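Local atomic coordinates of Ser-thr phosphatase MSPP (Mycobacterium smegmatis, PDB entry 2JFR), a protein that probably removes phosphate groups from phosphoserine and phosphothreonine in proteins, as a metal-dependent phosphatase of the PPM (PP2C) family. Residues 24-29 with 51-56; 93-98 with 179-184. All coordinates share one frame; numbering follows the deposited sequence. Where two conformers were deposited one is given.

Contact 1: residues 24-29 with 51-56; sequences ACLADG and KTLSAG
In the layered alpha-beta-beta-alpha fold of PP2C phosphatases, Leu26 and Ser54 meet where the edge strand 23-28 packs against helix 42-59, which covers one face of its sheet. The strand and helix segments run nearly parallel, at 19°, with axes 9.8 Å apart, and their side chains bridge the gap without a hydrogen bond. One methyl does most of the work: CD2 of Leu26 touches CB of Ser54 at 4.1 Å. The same methyl reaches CD2 of Leu53, also at 4.1 Å, the two leucines meeting at a slant. Leu26 has CG anti to the backbone N (chi1 175°), which extends the branched end from the strand to the helix. A leucine suits this place because its long apolar side chain carries a single methyl, CD2, to the helix, where it meets two successive residues. The short Ser54 suits a partly exposed border, giving CB to the leucine methyl and carrying a polar OG. On the buried side, Leu53 packs on Leu66, Ala69 and Val70 of helix 63-81 and on Ala33 of strand 31-38. Leu26 also touches Leu50 of its partner helix and Leu31, while its backbone pairs with Ala33 in the neighbouring strand.

Contact 2: residues 93-98 with 179-184; sequences TAVAVF and DRLLIS
The segments 93-98 and 179-184, on strands 89-96 and 180-184, run in roughly opposite directions, their strand portions at 155° with axes 8.3 Å apart, and no hydrogen bond joins them. They belong to the two facing antiparallel sheets of the PP2C beta-sandwich, so apolar side chains fill the space between the layers. Thr93, Val95 and Ile183 point inward, beta-branched residues that are compact and at ease in extended backbone; Leu181 adds a longer apolar side chain that reaches across to Val95. Ile183 is the central piece, its two branches serving different partners. Its CD1 lies against CG2 of Val95 at 3.7 Å, the two side chains lying alongside each other but pointing opposite ways. With CG1 anti to its carbonyl carbon (chi1 -46°), Ile183 sends the ethyl arm to Val95 and keeps CG2 for Thr93. Val95 is shared as well: its other methyl, CG1, meets CD1 of Leu181 at 4.3 Å, and Ile173 touches both Val95 and Leu181. Thr93 faces two ways, consistent with a threonine in this buried layer: its OG1 is hydrogen-bonded to the backbone O of Ser113, while its methyl, CG2 of Thr93, rests 3.8 Å from CG2 of Ile183, which also touches Thr93 CB at 3.9 Å.

Overall arrangement
The two contacts lie on either side of one sheet: contact 1 joins it to its outer helix layer, contact 2 to the second sheet. Their centres are 13 Å apart, and they meet directly where Leu53 CD2 packs on Ala94 CB at 4.1 Å. Alternation along strand 89-96 makes this possible, Ala94 turning to the helices and Thr93 and Val95 to the other sheet. Contact 1 is remote from the metal site, whereas the Thr93 end of contact 2 approaches it: the side chain of Thr93 is about 8 Å from that of the metal ligand Asp36 and about 11 Å from a bound manganese ion and a bound magnesium ion.

Contact 1: residues 24-29 with 51-56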
loop_
_atom_site.group_PDB
_atom_site.type_symbol
_atom_site.label_atom_id
_atom_site.label_comp_id
_atom_site.label_asym_id
_atom_site.label_seq_id
_atom_site.Cartn_x
_atom_site.Cartn_y
_atom_site.Cartn_z
ATOM N N ALA A 24 -4.274 -3.799 -6.796
ATOM C CA ALA A 24 -5.665 -3.670 -6.386
ATOM C C ALA A 24 -5.707 -2.651 -5.258
ATOM O O ALA A 24 -4.740 -2.479 -4.530
ATOM C CB ALA A 24 -6.249 -4.993 -5.979
ATOM N N CYS A 25 -6.859 -2.028 -5.062
ATOM C CA CYS A 25 -7.036 -1.107 -3.941
ATOM C C CYS A 25 -8.440 -1.195 -3.369
ATOM O O CYS A 25 -9.346 -1.753 -3.998
ATOM C CB CYS A 25 -6.681 0.298 -4.290
ATOM S SG CYS A 25 -7.663 1.089 -5.481
ATOM N N LEU A 26 -8.583 -0.679 -2.167
ATOM C CA LEU A 26 -9.800 -0.738 -1.387
ATOM C C LEU A 26 -9.933 0.590 -0.646
ATOM O O LEU A 26 -8.981 1.060 -0.044
ATOM C CB LEU A 26 -9.659 -1.889 -0.386
ATOM C CG LEU A 26 -10.745 -2.112 0.650
ATOM C CD1 LEU A 26 -12.050 -2.462 -0.057
ATOM C CD2 LEU A 26 -10.342 -3.252 1.584
ATOM N N ALA A 27 -11.163 1.132 -0.628
ATOM C CA ALA A 27 -11.437 2.364 0.157
ATOM C C ALA A 27 -12.874 2.141 0.623
ATOM O O ALA A 27 -13.822 2.184 -0.173
ATOM C CB ALA A 27 -11.219 3.634 -0.631
ATOM N N ASP A 28 -13.089 1.889 1.893
ATOM C CA ASP A 28 -14.411 1.552 2.373
ATOM C C ASP A 28 -14.552 1.789 3.842
ATOM O O ASP A 28 -13.959 1.113 4.709
ATOM C CB ASP A 28 -14.689 0.093 2.140
ATOM C CG ASP A 28 -16.069 -0.315 2.634
ATOM O OD1 ASP A 28 -16.881 0.591 2.905
ATOM O OD2 ASP A 28 -16.340 -1.526 2.791
ATOM N N GLY A 29 -15.321 2.814 4.155
ATOM C CA GLY A 29 -15.506 3.223 5.542
ATOM C C GLY A 29 -14.221 3.814 6.090
ATOM O O GLY A 29 -13.660 4.817 5.668
ATOM N N LYS A 51 -10.537 -8.751 -1.234
ATOM C CA LYS A 51 -11.894 -9.236 -1.001
ATOM C C LYS A 51 -11.977 -9.873 0.371
ATOM O O LYS A 51 -12.942 -9.670 1.132
ATOM C CB LYS A 51 -12.305 -10.201 -2.097
ATOM C CG LYS A 51 -13.725 -10.670 -2.028
ATOM C CD LYS A 51 -14.187 -11.553 -3.168
ATOM C CE LYS A 51 -15.709 -11.790 -3.144
ATOM N NZ LYS A 51 -16.173 -12.635 -4.282
ATOM N N THR A 52 -11.011 -10.698 0.690
ATOM C CA THR A 52 -10.996 -11.380 1.980
ATOM C C THR A 52 -10.772 -10.387 3.130
ATOM O O THR A 52 -11.418 -10.495 4.173
ATOM C CB THR A 52 -9.938 -12.476 1.989
ATOM O OG1 THR A 52 -10.160 -13.415 0.925
ATOM C CG2 THR A 52 -9.872 -13.230 3.313
ATOM N N LEU A 53 -9.888 -9.447 2.940
ATOM C CA LEU A 53 -9.620 -8.426 3.931
ATOM C C LEU A 53 -10.885 -7.657 4.249
ATOM O O LEU A 53 -11.240 -7.444 5.419
ATOM C CB LEU A 53 -8.570 -7.444 3.421
ATOM C CG LEU A 53 -8.233 -6.318 4.359
ATOM C CD1 LEU A 53 -7.466 -6.810 5.590
ATOM C CD2 LEU A 53 -7.410 -5.305 3.651
ATOM N N SER A 54 -11.586 -7.206 3.215
ATOM C CA SER A 54 -12.797 -6.425 3.372
ATOM C C SER A 54 -13.842 -7.192 4.183
ATOM O O SER A 54 -14.454 -6.687 5.104
ATOM C CB SER A 54 -13.334 -6.044 2.017
ATOM O OG SER A 54 -14.488 -5.242 2.175
ATOM N N ALA A 55 -14.050 -8.475 3.793
ATOM C CA ALA A 55 -15.058 -9.264 4.514
ATOM C C ALA A 55 -14.670 -9.503 5.926
ATOM O O ALA A 55 -15.524 -9.444 6.822
ATOM C CB ALA A 55 -15.205 -10.557 3.729
ATOM N N GLY A 56 -13.409 -9.789 6.193
ATOM C CA GLY A 56 -12.987 -10.078 7.532
ATOM C C GLY A 56 -13.062 -8.839 8.416
ATOM O O GLY A 56 -13.458 -8.948 9.591
#

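Contact 2: residues 93-98 with 179-184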
loop_
_atom_site.group_PDB
_atom_site.type_symbol
_atom_site.label_atom_id
_atom_site.label_comp_id
_atom_site.label_asym_id
_atom_site.label_seq_id
_atom_site.Cartn_x
_atom_site.Cartn_y
_atom_site.Cartn_z
ATOM N N THR A 93 -0.844 -3.386 2.120
ATOM C CA THR A 93 -0.752 -2.341 3.116
ATOM C C THR A 93 -2.178 -1.879 3.391
ATOM O O THR A 93 -2.849 -1.430 2.453
ATOM C CB THR A 93 0.111 -1.189 2.674
ATOM O OG1 THR A 93 1.422 -1.713 2.528
ATOM C CG2 THR A 93 0.107 -0.042 3.658
ATOM N N ALA A 94 -2.602 -2.026 4.623
ATOM C CA ALA A 94 -3.960 -1.669 5.032
ATOM C C ALA A 94 -3.874 -0.634 6.148
ATOM O O ALA A 94 -3.061 -0.756 7.078
ATOM C CB ALA A 94 -4.699 -2.908 5.515
ATOM N N VAL A 95 -4.720 0.354 6.047
ATOM C CA VAL A 95 -4.898 1.388 7.059
ATOM C C VAL A 95 -6.314 1.348 7.548
ATOM O O VAL A 95 -7.248 1.351 6.760
ATOM C CB VAL A 95 -4.584 2.780 6.460
ATOM C CG1 VAL A 95 -5.013 3.884 7.403
ATOM C CG2 VAL A 95 -3.114 2.898 6.102
ATOM N N ALA A 96 -6.482 1.328 8.874
ATOM C CA ALA A 96 -7.770 1.510 9.488
ATOM C C ALA A 96 -7.719 2.796 10.294
ATOM O O ALA A 96 -6.917 2.913 11.224
ATOM C CB ALA A 96 -8.164 0.343 10.369
ATOM N N VAL A 97 -8.576 3.756 9.931
ATOM C CA VAL A 97 -8.578 5.051 10.605
ATOM C C VAL A 97 -9.487 4.955 11.834
ATOM O O VAL A 97 -10.577 5.546 11.887
ATOM C CB VAL A 97 -8.938 6.208 9.679
ATOM C CG1 VAL A 97 -8.711 7.512 10.382
ATOM C CG2 VAL A 97 -8.131 6.135 8.377
ATOM N N PHE A 98 -9.053 4.168 12.800
ATOM C CA PHE A 98 -9.786 4.013 14.049
ATOM C C PHE A 98 -9.790 5.302 14.862
ATOM O O PHE A 98 -8.822 6.061 14.846
ATOM C CB PHE A 98 -9.138 2.944 14.911
ATOM C CG PHE A 98 -9.142 1.541 14.383
ATOM C CD1 PHE A 98 -10.342 0.900 14.126
ATOM C CD2 PHE A 98 -7.967 0.844 14.179
ATOM C CE1 PHE A 98 -10.337 -0.411 13.681
ATOM C CE2 PHE A 98 -7.943 -0.486 13.780
ATOM C CZ PHE A 98 -9.154 -1.094 13.546
ATOM N N ASP A 179 -3.656 16.345 8.228
ATOM C CA ASP A 179 -2.737 15.452 7.541
ATOM C C ASP A 179 -3.428 14.775 6.384
ATOM O O ASP A 179 -4.653 14.605 6.347
ATOM C CB ASP A 179 -2.190 14.418 8.495
ATOM C CG ASP A 179 -1.281 14.893 9.567
ATOM O OD1 ASP A 179 -0.697 15.977 9.425
ATOM O OD2 ASP A 179 -1.123 14.151 10.534
ATOM N N ARG A 180 -2.629 14.318 5.439
ATOM C CA ARG A 180 -3.040 13.477 4.368
ATOM C C ARG A 180 -2.240 12.179 4.454
ATOM O O ARG A 180 -1.029 12.230 4.665
ATOM C CB ARG A 180 -2.851 14.150 3.015
ATOM C CG ARG A 180 -3.057 13.266 1.820
ATOM C CD ARG A 180 -2.981 14.059 0.529
ATOM N NE ARG A 180 -4.234 14.796 0.348
ATOM C CZ ARG A 180 -4.454 15.621 -0.650
ATOM N NH1 ARG A 180 -3.513 15.846 -1.557
ATOM N NH2 ARG A 180 -5.614 16.229 -0.728
ATOM N N LEU A 181 -2.915 11.046 4.286
ATOM C CA LEU A 181 -2.228 9.770 4.176
ATOM C C LEU A 181 -2.290 9.323 2.724
ATOM O O LEU A 181 -3.285 9.539 2.041
ATOM C CB LEU A 181 -2.884 8.721 5.069
ATOM C CG LEU A 181 -2.933 9.057 6.533
ATOM C CD1 LEU A 181 -3.609 7.934 7.296
ATOM C CD2 LEU A 181 -1.536 9.304 7.117
ATOM N N LEU A 182 -1.228 8.679 2.283
ATOM C CA LEU A 182 -1.134 8.096 0.951
ATOM C C LEU A 182 -0.668 6.696 1.079
ATOM O O LEU A 182 0.411 6.456 1.654
ATOM C CB LEU A 182 -0.158 8.912 0.095
ATOM C CG LEU A 182 0.258 8.252 -1.272
ATOM C CD1 LEU A 182 -0.899 8.141 -2.199
ATOM C CD2 LEU A 182 1.381 9.079 -1.926
ATOM N N ILE A 183 -1.403 5.748 0.520
ATOM C CA ILE A 183 -0.933 4.392 0.352
ATOM C C ILE A 183 -0.620 4.230 -1.136
ATOM O O ILE A 183 -1.460 4.595 -1.968
ATOM C CB ILE A 183 -1.927 3.324 0.782
ATOM C CG1 ILE A 183 -2.566 3.617 2.137
ATOM C CG2 ILE A 183 -1.248 1.975 0.780
ATOM C CD1 ILE A 183 -3.705 2.678 2.467
ATOM N N SER A 184 0.525 3.689 -1.501
ATOM C CA SER A 184 0.850 3.509 -2.897
ATOM C C SER A 184 1.490 2.161 -3.120
ATOM O O SER A 184 2.212 1.655 -2.282
ATOM C CB SER A 184 1.793 4.598 -3.318
ATOM O OG SER A 184 2.034 4.579 -4.711
#